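Local coordinates for protein TRAP-T family transporter, DctP (Periplasmic binding) subunit (Sulfitobacter sp. NAS-14.1, PDB 4PF8) that binds beta-D-galacturonate and, as the periplasmic solute-binding subunit of a TRAP transporter, probably delivers it to the membrane components for uptake, at residues 97-102 against 124-129; 223-228 against 286-291; 47-52 against 251-256; 75-80 against 235-240. All coordinates share one frame; numbering follows the deposited sequence. Where two conformers were deposited one is given.

Contact 1 of 4, residues 97-102 against 124-129; sequences PATNVV and AALGKA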
# COMPACT_ATOMS: atom_id res chain seq x y z
N PRO A 97 -10.18 -2.37 11.38
CA PRO A 97 -9.11 -2.87 12.25
C PRO A 97 -8.48 -4.21 11.82
O PRO A 97 -7.28 -4.39 12.02
CB PRO A 97 -9.80 -2.98 13.61
CG PRO A 97 -10.84 -1.87 13.56
CD PRO A 97 -11.33 -1.85 12.15
N ALA A 98 -9.26 -5.11 11.22
CA ALA A 98 -8.71 -6.40 10.80
C ALA A 98 -7.53 -6.24 9.84
O ALA A 98 -6.59 -7.06 9.84
CB ALA A 98 -9.79 -7.27 10.17
N THR A 99 -7.53 -5.18 9.06
CA THR A 99 -6.50 -5.02 8.05
C THR A 99 -5.15 -4.64 8.64
O THR A 99 -4.18 -4.64 7.93
CB THR A 99 -6.86 -4.01 6.94
OG1 THR A 99 -6.98 -2.69 7.51
CG2 THR A 99 -8.15 -4.41 6.26
N ASN A 100 -5.08 -4.32 9.94
CA ASN A 100 -3.77 -4.02 10.52
C ASN A 100 -2.79 -5.17 10.37
O ASN A 100 -1.60 -4.95 10.33
CB ASN A 100 -3.89 -3.63 12.00
CG ASN A 100 -4.40 -2.24 12.18
OD1 ASN A 100 -3.78 -1.28 11.72
ND2 ASN A 100 -5.55 -2.10 12.82
N VAL A 101 -3.30 -6.39 10.29
CA VAL A 101 -2.43 -7.56 10.25
C VAL A 101 -1.44 -7.56 9.08
O VAL A 101 -0.36 -8.12 9.19
CB VAL A 101 -3.24 -8.88 10.23
CG1 VAL A 101 -4.12 -8.97 11.47
CG2 VAL A 101 -4.08 -8.99 8.95
N VAL A 102 -1.80 -6.95 7.95
CA VAL A 102 -0.89 -6.93 6.79
C VAL A 102 0.15 -5.83 6.89
O VAL A 102 1.10 -5.79 6.11
CB VAL A 102 -1.63 -6.78 5.43
CG1 VAL A 102 -2.65 -7.88 5.29
CG2 VAL A 102 -2.27 -5.39 5.30
N ALA A 124 -9.83 -13.58 1.95
CA ALA A 124 -11.29 -13.60 2.02
C ALA A 124 -11.79 -13.09 3.38
O ALA A 124 -12.80 -12.39 3.44
CB ALA A 124 -11.80 -14.98 1.74
N ALA A 125 -11.06 -13.38 4.45
CA ALA A 125 -11.43 -12.88 5.77
C ALA A 125 -11.30 -11.36 5.81
O ALA A 125 -12.13 -10.67 6.39
CB ALA A 125 -10.56 -13.53 6.84
N LEU A 126 -10.26 -10.84 5.19
CA LEU A 126 -10.09 -9.40 5.13
C LEU A 126 -11.18 -8.80 4.25
O LEU A 126 -11.72 -7.74 4.57
CB LEU A 126 -8.68 -9.04 4.63
CG LEU A 126 -7.53 -9.37 5.58
CD1 LEU A 126 -6.21 -8.82 5.03
CD2 LEU A 126 -7.77 -8.81 6.96
N GLY A 127 -11.52 -9.48 3.17
CA GLY A 127 -12.62 -9.00 2.33
C GLY A 127 -13.92 -8.88 3.11
O GLY A 127 -14.67 -7.91 2.93
N LYS A 128 -14.21 -9.85 3.98
CA LYS A 128 -15.43 -9.80 4.81
C LYS A 128 -15.36 -8.62 5.78
O LYS A 128 -16.34 -7.91 5.99
CB LYS A 128 -15.62 -11.13 5.55
CG LYS A 128 -16.82 -11.20 6.48
CD LYS A 128 -17.03 -12.62 7.02
CE LYS A 128 -18.17 -12.71 8.06
NZ LYS A 128 -18.38 -11.43 8.81
N ALA A 129 -14.19 -8.40 6.39
CA ALA A 129 -14.02 -7.27 7.30
C ALA A 129 -14.26 -5.94 6.58
O ALA A 129 -14.87 -5.02 7.13
CB ALA A 129 -12.64 -7.29 7.93

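Contact 2 of 4, residues 223-228 against 286-291; sequences YYSLTQ and EVNEIA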
# COMPACT_ATOMS: atom_id res chain seq x y z
N TYR A 223 20.12 7.54 -0.64
CA TYR A 223 20.46 6.22 -0.11
C TYR A 223 19.21 5.38 -0.03
O TYR A 223 18.23 5.79 0.56
CB TYR A 223 21.07 6.34 1.29
CG TYR A 223 22.33 7.14 1.31
CD1 TYR A 223 23.52 6.58 0.87
CD2 TYR A 223 22.35 8.44 1.76
CE1 TYR A 223 24.70 7.32 0.88
CE2 TYR A 223 23.53 9.19 1.77
CZ TYR A 223 24.69 8.61 1.33
OH TYR A 223 25.86 9.33 1.34
N TYR A 224 19.24 4.21 -0.66
CA TYR A 224 18.09 3.29 -0.65
C TYR A 224 18.61 1.96 -0.12
O TYR A 224 19.55 1.38 -0.69
CB TYR A 224 17.55 3.11 -2.08
CG TYR A 224 16.17 2.46 -2.24
CD1 TYR A 224 15.19 2.60 -1.28
CD2 TYR A 224 15.85 1.75 -3.40
CE1 TYR A 224 13.93 2.06 -1.45
CE2 TYR A 224 14.60 1.20 -3.57
CZ TYR A 224 13.64 1.36 -2.58
OH TYR A 224 12.36 0.81 -2.73
N SER A 225 18.04 1.52 0.99
CA SER A 225 18.53 0.36 1.72
C SER A 225 17.40 -0.67 1.72
O SER A 225 16.33 -0.43 2.27
CB SER A 225 18.92 0.76 3.13
OG SER A 225 19.89 1.81 3.10
N LEU A 226 17.66 -1.81 1.10
CA LEU A 226 16.61 -2.77 0.77
C LEU A 226 16.22 -3.69 1.93
O LEU A 226 16.39 -4.92 1.87
CB LEU A 226 16.97 -3.56 -0.50
CG LEU A 226 17.19 -2.70 -1.76
CD1 LEU A 226 17.71 -3.56 -2.91
CD2 LEU A 226 15.93 -1.94 -2.17
N THR A 227 15.67 -3.07 2.97
CA THR A 227 15.18 -3.78 4.14
C THR A 227 13.96 -4.62 3.85
O THR A 227 13.73 -5.62 4.50
CB THR A 227 14.87 -2.78 5.24
OG1 THR A 227 14.11 -1.70 4.67
CG2 THR A 227 16.16 -2.20 5.83
N GLN A 228 13.14 -4.19 2.89
CA GLN A 228 11.97 -4.96 2.50
C GLN A 228 11.13 -5.37 3.70
O GLN A 228 10.69 -6.51 3.82
CB GLN A 228 12.40 -6.13 1.64
CG GLN A 228 13.13 -5.65 0.40
CD GLN A 228 13.80 -6.76 -0.41
OE1 GLN A 228 14.39 -7.68 0.15
NE2 GLN A 228 13.73 -6.65 -1.72
N GLU A 286 22.70 5.46 -4.19
CA GLU A 286 23.49 4.39 -3.62
C GLU A 286 22.53 3.37 -3.03
O GLU A 286 21.89 3.64 -2.00
CB GLU A 286 24.42 4.91 -2.53
CG GLU A 286 25.13 3.78 -1.81
CD GLU A 286 25.79 2.78 -2.75
OE1 GLU A 286 25.90 1.58 -2.38
OE2 GLU A 286 26.20 3.19 -3.86
N VAL A 287 22.45 2.22 -3.68
CA VAL A 287 21.58 1.14 -3.23
C VAL A 287 22.39 0.12 -2.46
O VAL A 287 23.47 -0.31 -2.91
CB VAL A 287 20.90 0.44 -4.41
CG1 VAL A 287 19.97 -0.66 -3.91
CG2 VAL A 287 20.11 1.45 -5.24
N ASN A 288 21.93 -0.25 -1.27
CA ASN A 288 22.56 -1.35 -0.54
C ASN A 288 21.55 -2.43 -0.16
O ASN A 288 20.39 -2.13 0.15
CB ASN A 288 23.31 -0.88 0.70
CG ASN A 288 22.40 -0.35 1.79
OD1 ASN A 288 21.86 0.75 1.69
ND2 ASN A 288 22.26 -1.12 2.86
N GLU A 289 21.99 -3.67 -0.23
CA GLU A 289 21.19 -4.80 0.22
C GLU A 289 21.46 -5.04 1.69
O GLU A 289 22.43 -4.52 2.26
CB GLU A 289 21.52 -6.05 -0.58
CG GLU A 289 21.16 -5.97 -2.04
CD GLU A 289 21.61 -7.20 -2.80
OE1 GLU A 289 20.81 -8.15 -2.91
OE2 GLU A 289 22.77 -7.22 -3.27
N ILE A 290 20.59 -5.82 2.32
CA ILE A 290 20.75 -6.17 3.71
C ILE A 290 21.21 -7.60 3.82
O ILE A 290 20.49 -8.53 3.46
CB ILE A 290 19.45 -6.00 4.50
CG1 ILE A 290 18.97 -4.55 4.42
CG2 ILE A 290 19.66 -6.45 5.95
CD1 ILE A 290 19.95 -3.55 4.94
N ALA A 291 22.44 -7.74 4.30
CA ALA A 291 22.99 -9.04 4.64
C ALA A 291 22.28 -9.59 5.88
O ALA A 291 21.64 -10.65 5.81
CB ALA A 291 24.50 -8.92 4.90
O HOH W 1 18.20 -6.57 0.82

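Contact 3 of 4, residues 47-52 against 251-256; sequences EEVTEK and QEIVKT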
# COMPACT_ATOMS: atom_id res chain seq x y z
N GLU A 47 -12.62 1.16 -18.12
CA GLU A 47 -12.86 0.90 -19.54
C GLU A 47 -13.68 -0.37 -19.77
O GLU A 47 -14.61 -0.39 -20.59
CB GLU A 47 -11.54 0.76 -20.27
CG GLU A 47 -10.89 2.06 -20.61
CD GLU A 47 -9.62 1.85 -21.39
OE1 GLU A 47 -8.56 2.35 -20.93
OE2 GLU A 47 -9.68 1.19 -22.46
N GLU A 48 -13.35 -1.43 -19.05
CA GLU A 48 -14.05 -2.69 -19.24
C GLU A 48 -15.50 -2.59 -18.78
O GLU A 48 -16.39 -3.09 -19.45
CB GLU A 48 -13.36 -3.86 -18.55
CG GLU A 48 -14.08 -5.19 -18.80
CD GLU A 48 -13.39 -6.41 -18.21
OE1 GLU A 48 -14.08 -7.43 -17.96
OE2 GLU A 48 -12.16 -6.39 -18.03
N VAL A 49 -15.73 -1.97 -17.63
CA VAL A 49 -17.09 -1.79 -17.14
C VAL A 49 -17.90 -1.01 -18.16
O VAL A 49 -19.01 -1.39 -18.50
CB VAL A 49 -17.11 -1.11 -15.76
CG1 VAL A 49 -18.56 -0.77 -15.33
CG2 VAL A 49 -16.47 -2.01 -14.73
N THR A 50 -17.35 0.08 -18.69
CA THR A 50 -18.11 0.87 -19.68
C THR A 50 -18.39 0.09 -20.95
O THR A 50 -19.50 0.14 -21.51
CB THR A 50 -17.36 2.16 -20.01
OG1 THR A 50 -17.22 2.92 -18.81
CG2 THR A 50 -18.10 2.99 -21.03
N GLU A 51 -17.40 -0.66 -21.41
CA GLU A 51 -17.56 -1.47 -22.62
C GLU A 51 -18.65 -2.53 -22.45
O GLU A 51 -19.53 -2.67 -23.33
CB GLU A 51 -16.22 -2.14 -22.98
CG GLU A 51 -16.31 -3.20 -24.08
CD GLU A 51 -14.99 -3.95 -24.26
OE1 GLU A 51 -14.99 -5.03 -24.90
OE2 GLU A 51 -13.95 -3.46 -23.75
N LYS A 52 -18.58 -3.27 -21.34
CA LYS A 52 -19.48 -4.40 -21.11
C LYS A 52 -20.90 -3.98 -20.73
O LYS A 52 -21.83 -4.78 -20.87
CB LYS A 52 -18.94 -5.34 -20.04
CG LYS A 52 -17.65 -5.99 -20.39
CD LYS A 52 -17.74 -6.86 -21.63
CE LYS A 52 -16.54 -7.78 -21.67
NZ LYS A 52 -16.35 -8.39 -23.01
N GLN A 251 -23.18 -6.09 -11.36
CA GLN A 251 -22.29 -6.55 -10.29
C GLN A 251 -21.33 -7.60 -10.83
O GLN A 251 -20.14 -7.58 -10.53
CB GLN A 251 -23.09 -7.09 -9.10
CG GLN A 251 -23.84 -6.00 -8.33
CD GLN A 251 -24.56 -6.54 -7.10
OE1 GLN A 251 -24.76 -7.74 -6.96
NE2 GLN A 251 -24.96 -5.64 -6.21
N GLU A 252 -21.83 -8.51 -11.66
CA GLU A 252 -20.97 -9.55 -12.22
C GLU A 252 -19.94 -8.95 -13.17
O GLU A 252 -18.77 -9.39 -13.18
CB GLU A 252 -21.81 -10.60 -12.94
CG GLU A 252 -22.56 -11.51 -11.98
CD GLU A 252 -21.63 -12.29 -11.07
OE1 GLU A 252 -20.52 -12.66 -11.53
OE2 GLU A 252 -21.99 -12.51 -9.90
N ILE A 253 -20.35 -7.97 -13.96
CA ILE A 253 -19.43 -7.28 -14.85
C ILE A 253 -18.32 -6.60 -14.03
O ILE A 253 -17.14 -6.67 -14.38
CB ILE A 253 -20.17 -6.24 -15.72
CG1 ILE A 253 -20.88 -6.95 -16.87
CG2 ILE A 253 -19.18 -5.22 -16.31
CD1 ILE A 253 -21.99 -6.12 -17.52
N VAL A 254 -18.70 -5.97 -12.93
CA VAL A 254 -17.72 -5.28 -12.09
C VAL A 254 -16.72 -6.25 -11.47
O VAL A 254 -15.51 -5.99 -11.45
CB VAL A 254 -18.45 -4.45 -11.00
CG1 VAL A 254 -17.48 -4.02 -9.89
CG2 VAL A 254 -19.10 -3.24 -11.64
N LYS A 255 -17.21 -7.37 -10.97
CA LYS A 255 -16.33 -8.35 -10.36
C LYS A 255 -15.35 -8.93 -11.39
O LYS A 255 -14.17 -9.10 -11.09
CB LYS A 255 -17.15 -9.45 -9.67
CG LYS A 255 -17.83 -8.92 -8.42
CD LYS A 255 -18.39 -10.03 -7.53
CE LYS A 255 -18.56 -9.51 -6.10
NZ LYS A 255 -19.65 -10.22 -5.35
N THR A 256 -15.84 -9.20 -12.61
CA THR A 256 -14.99 -9.76 -13.65
C THR A 256 -13.93 -8.73 -14.08
O THR A 256 -12.74 -9.04 -14.22
CB THR A 256 -15.81 -10.18 -14.87
OG1 THR A 256 -16.67 -11.26 -14.50
CG2 THR A 256 -14.92 -10.63 -16.00
O HOH W 2 -16.60 -7.40 -17.15

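Contact 4 of 4, residues 75-80 against 235-240; sequences EQLRLG and CLCMSK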
# COMPACT_ATOMS: atom_id res chain seq x y z
N GLU A 75 -12.54 7.21 3.78
CA GLU A 75 -13.77 7.66 4.42
C GLU A 75 -14.82 8.04 3.36
O GLU A 75 -16.01 7.69 3.49
CB GLU A 75 -13.48 8.86 5.32
CG GLU A 75 -14.72 9.44 6.00
CD GLU A 75 -15.19 8.61 7.18
OE1 GLU A 75 -14.60 7.53 7.45
OE2 GLU A 75 -16.16 9.06 7.85
N GLN A 76 -14.40 8.74 2.32
CA GLN A 76 -15.34 9.08 1.24
C GLN A 76 -15.95 7.83 0.63
O GLN A 76 -17.13 7.80 0.30
CB GLN A 76 -14.65 9.86 0.13
CG GLN A 76 -14.19 11.25 0.51
CD GLN A 76 -13.48 11.91 -0.64
OE1 GLN A 76 -13.97 11.89 -1.78
NE2 GLN A 76 -12.32 12.50 -0.38
N LEU A 77 -15.14 6.81 0.41
CA LEU A 77 -15.62 5.60 -0.25
C LEU A 77 -16.63 4.88 0.63
O LEU A 77 -17.68 4.43 0.15
CB LEU A 77 -14.44 4.69 -0.61
CG LEU A 77 -14.90 3.51 -1.48
CD1 LEU A 77 -14.12 3.40 -2.79
CD2 LEU A 77 -14.83 2.23 -0.68
N ARG A 78 -16.36 4.80 1.92
CA ARG A 78 -17.29 4.17 2.85
C ARG A 78 -18.62 4.91 2.88
O ARG A 78 -19.67 4.30 3.03
CB ARG A 78 -16.70 4.13 4.27
CG ARG A 78 -15.49 3.25 4.39
CD ARG A 78 -14.92 3.31 5.79
NE ARG A 78 -15.87 2.78 6.74
CZ ARG A 78 -15.89 3.08 8.03
NH1 ARG A 78 -14.99 3.93 8.53
NH2 ARG A 78 -16.79 2.53 8.82
N LEU A 79 -18.57 6.23 2.72
CA LEU A 79 -19.77 7.05 2.75
C LEU A 79 -20.52 7.07 1.42
O LEU A 79 -21.63 7.59 1.35
CB LEU A 79 -19.40 8.48 3.12
CG LEU A 79 -18.88 8.73 4.53
CD1 LEU A 79 -18.40 10.17 4.60
CD2 LEU A 79 -19.95 8.46 5.58
N GLY A 80 -19.91 6.53 0.36
CA GLY A 80 -20.53 6.53 -0.95
C GLY A 80 -20.30 7.77 -1.78
O GLY A 80 -20.91 7.92 -2.84
N CYS A 235 -5.96 -2.69 -2.38
CA CYS A 235 -7.24 -3.24 -2.71
C CYS A 235 -7.96 -2.34 -3.70
O CYS A 235 -8.15 -1.15 -3.42
CB CYS A 235 -8.04 -3.41 -1.44
SG CYS A 235 -9.64 -4.12 -1.68
N LEU A 236 -8.27 -2.90 -4.86
CA LEU A 236 -9.20 -2.29 -5.79
C LEU A 236 -10.56 -2.55 -5.20
O LEU A 236 -10.96 -3.70 -5.00
CB LEU A 236 -9.12 -2.93 -7.19
CG LEU A 236 -10.24 -2.47 -8.13
CD1 LEU A 236 -10.13 -1.00 -8.51
CD2 LEU A 236 -10.25 -3.36 -9.38
N CYS A 237 -11.27 -1.49 -4.86
CA CYS A 237 -12.55 -1.68 -4.22
C CYS A 237 -13.57 -0.66 -4.60
O CYS A 237 -13.27 0.37 -5.16
CB CYS A 237 -12.39 -1.63 -2.73
SG CYS A 237 -11.66 -0.12 -2.18
N MSE A 238 -14.79 -0.99 -4.24
CA MSE A 238 -15.93 -0.16 -4.56
C MSE A 238 -16.62 0.19 -3.28
O MSE A 238 -16.63 -0.58 -2.32
CB MSE A 238 -16.87 -0.96 -5.45
CG MSE A 238 -18.08 -0.22 -5.89
SE MSE A 238 -18.65 -0.91 -7.62
CE MSE A 238 -17.07 -0.50 -8.44
N SER A 239 -17.23 1.37 -3.26
CA SER A 239 -18.18 1.66 -2.20
C SER A 239 -19.30 0.64 -2.20
O SER A 239 -19.92 0.39 -3.23
CB SER A 239 -18.78 3.04 -2.41
OG SER A 239 -19.88 3.19 -1.53
N LYS A 240 -19.57 0.04 -1.04
CA LYS A 240 -20.68 -0.90 -0.97
C LYS A 240 -22.01 -0.23 -1.33
O LYS A 240 -22.89 -0.86 -1.93
CB LYS A 240 -20.72 -1.58 0.41
CG LYS A 240 -21.79 -2.67 0.53
CD LYS A 240 -21.68 -3.40 1.87
CE LYS A 240 -23.03 -3.97 2.34
NZ LYS A 240 -23.71 -4.79 1.32
O HOH W 3 -20.23 2.23 1.25

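Contact 1 of 4, residues 97-102 against 124-129
Leu126 swings its CG anti to its own carbonyl carbon (chi1 -69°) and keeps chi2 extended at -174°, which carries both methyls off helix 121-132 and onto the 3-10 segment 97-102. Val102 has its CG1 anti to the carbonyl carbon (chi1 -56°), and this methyl meets Leu126 CD1 at 3.7 Å. The two side chains run past one another in opposite directions. Val101 also lies near the leucine, but it was modelled in two conformers and its exact approach is doubtful.

The other methyl of the leucine faces the first turn of the 3-10 segment. Leu126 CD2 rests 3.6 Å from the backbone O of Ala98 and 4.1 Å from Ala98 CB, while the CA of Thr99 lies beside it. One turn along the helix, the CB methyls of Ala98 and Ala129 touch at 3.6 Å. No hydrogen bond crosses the contact, so it is held by apolar packing: a leucine set against a 3-10 turn fastens the loop after helix 89-92 to helix 121-132. Thr99 directs its hydroxyl to the backbone O of Val96 within its own loop.

Beyond the pair, helix 315-322 adds Phe321 against both Val101 and Leu126, helix 89-92 packs Leu89 on Val102, and Val96, just ahead of the segment in the same loop, lies against Ala129.

Contact 2 of 4, residues 223-228 against 286-291
The hydroxyl of Ser225 gives its proton to Asn288 OD1 in a short bond of 2.6 Å between OG and OD1, arriving in the plane of the amide carbonyl on a lone pair, and the same OG also pairs with the backbone N of Ile155. Asn288 reaches it with CG between its backbone N and carbonyl carbon (chi1 69°), which brings the amide over toward the serine strand; its ND2 bonds to the backbone O of Ile155. Without the amide, as with an alanine here, the Ser225 hydroxyl would probably lose its acceptor and the Ile155 carbonyl this donor.

These side chains sit on one face of a parallel strand pair, in which 286-289 forms an outermost strand of the four-stranded mixed sheet beside 223-230. The ladder runs from Tyr224 N to Glu286 O (3.0 Å), then Asn288 N to Tyr224 O (2.9 Å), then Leu226 N to Asn288 O (2.9 Å).

On the Ser225 face, Tyr223 CD1 lies 3.9 Å from Glu286 CB. On the other, Leu226 CD1 meets Val287 CG1 at 3.8 Å, and Leu226 CD2 lies over the rim of one face of the Tyr224 ring. At the end of the ladder, an inverse gamma turn centred on Leu226 bends the first strand, and a water takes over, donating to Leu226 O and accepting from Ile290 N, while Ile290 CG1 packs 3.9 Å from Thr227 CG2.

Contact 3 of 4, residues 47-52 against 251-256
Ile253 has more surface buried here than any other residue of the two segments, because it pushes its branched side chain into the last turn of helix 37-52. Its CG2 lies 3.7 Å from Lys52 CB and faces the CA of Val49, while CD1, at the far end of the other branch, comes within 3.6 Å of the backbone O of Lys52. With CG1 anti to the carbonyl carbon (chi1 -78°), CG2 is turned to Lys52 CB and Val49. Lys52 offers its CB to this packing and then leads its amine away from the contact.

Val49 is the second main contributor. Its CG2 meets Val254 CG2 at 4.2 Å, where the backbones come closest, with 6.2 Å between Val49 CA and Val254 CA. The short helical segments run roughly antiparallel, their N-to-C directions 146° apart and their axes 9.3 Å from each other at closest approach. Trp26 of strand 26-29 touches both valines, and Ala257, one residue beyond the segment, lies against Val49.

Glu48 reaches across in an extended chain and meets Thr256 at about a right angle, OE1 lying 3.8 Å from Thr256 CG2. A water donates to Glu48 OE1 at 2.6 Å and also to Ile253 O, and Asn260 ND2 supplies a further hydrogen bond to the same carboxylate oxygen. The chemistry is therefore graded: aliphatic groups join the segments, the two valines beside strand 26-29, while at Glu48 the segments meet through water and the helices also share the direct Glu48–Asn260 bond just beyond.

Contact 4 of 4, residues 75-80 against 235-240
Apolar packing rests on Leu77, which lays its forked end along the backbone of strand 234-239. With CG anti to the backbone N (chi1 -172°), the fork reaches the strand, and CD2 approaches the backbone O of Met238, a selenomethionine, at 3.7 Å. The same CD2 lies 4.2 Å from Cys237 SG, while CD1 faces Cys237 O. Shortening Leu77 to an alanine is likely to open a gap over the Cys237–Ser239 backbone and take from the Cys237 thiol its methyl neighbour.

Among the polar groups, a water bridges the segments, donating to Arg78 O and accepting from Ser239 OG at 3.0 Å. Ser239 is also the N-cap of helix 240-244, its OG making weak bonds to the backbone N atoms of Lys241 and Thr242.

Backbone shape matters at Gly80, which ends helix 70-79 in a Schellman motif; at its positive phi of 86° a CB would press against the carbonyl O of Leu79. Its CA packs 3.5 Å from Ser239 OG.

Around the pair, Phe87 of strand 84-88 and Ile135 of strand 135-141 each touch both Leu77 and Cys237, so helix 70-79 packs on the five-stranded sheet where these strands flank 234-239.

In the fold
From the N terminus, helix 37-52 comes first and meets helix 248-282 about 200 residues later, so contact 3 closes a long loop. Nested inside it is contact 4, joining helix 70-79 to strand 234-239, and nested inside that is contact 1, which ties the loop after helix 89-92 to helix 121-132. Contact 2 opens after contact 1 has closed and crosses contacts 3 and 4, as its strand 223-230 precedes 234-239 and its strand 286-289 follows helix 248-282. Contacts 3 and 4 touch through Val254 and selenomethionine Met238 around the five-stranded sheet; contact 2, on the opposite side of the chain's centre from both, belongs to the four-stranded sheet, its centre about 41 Å from that of contact 3.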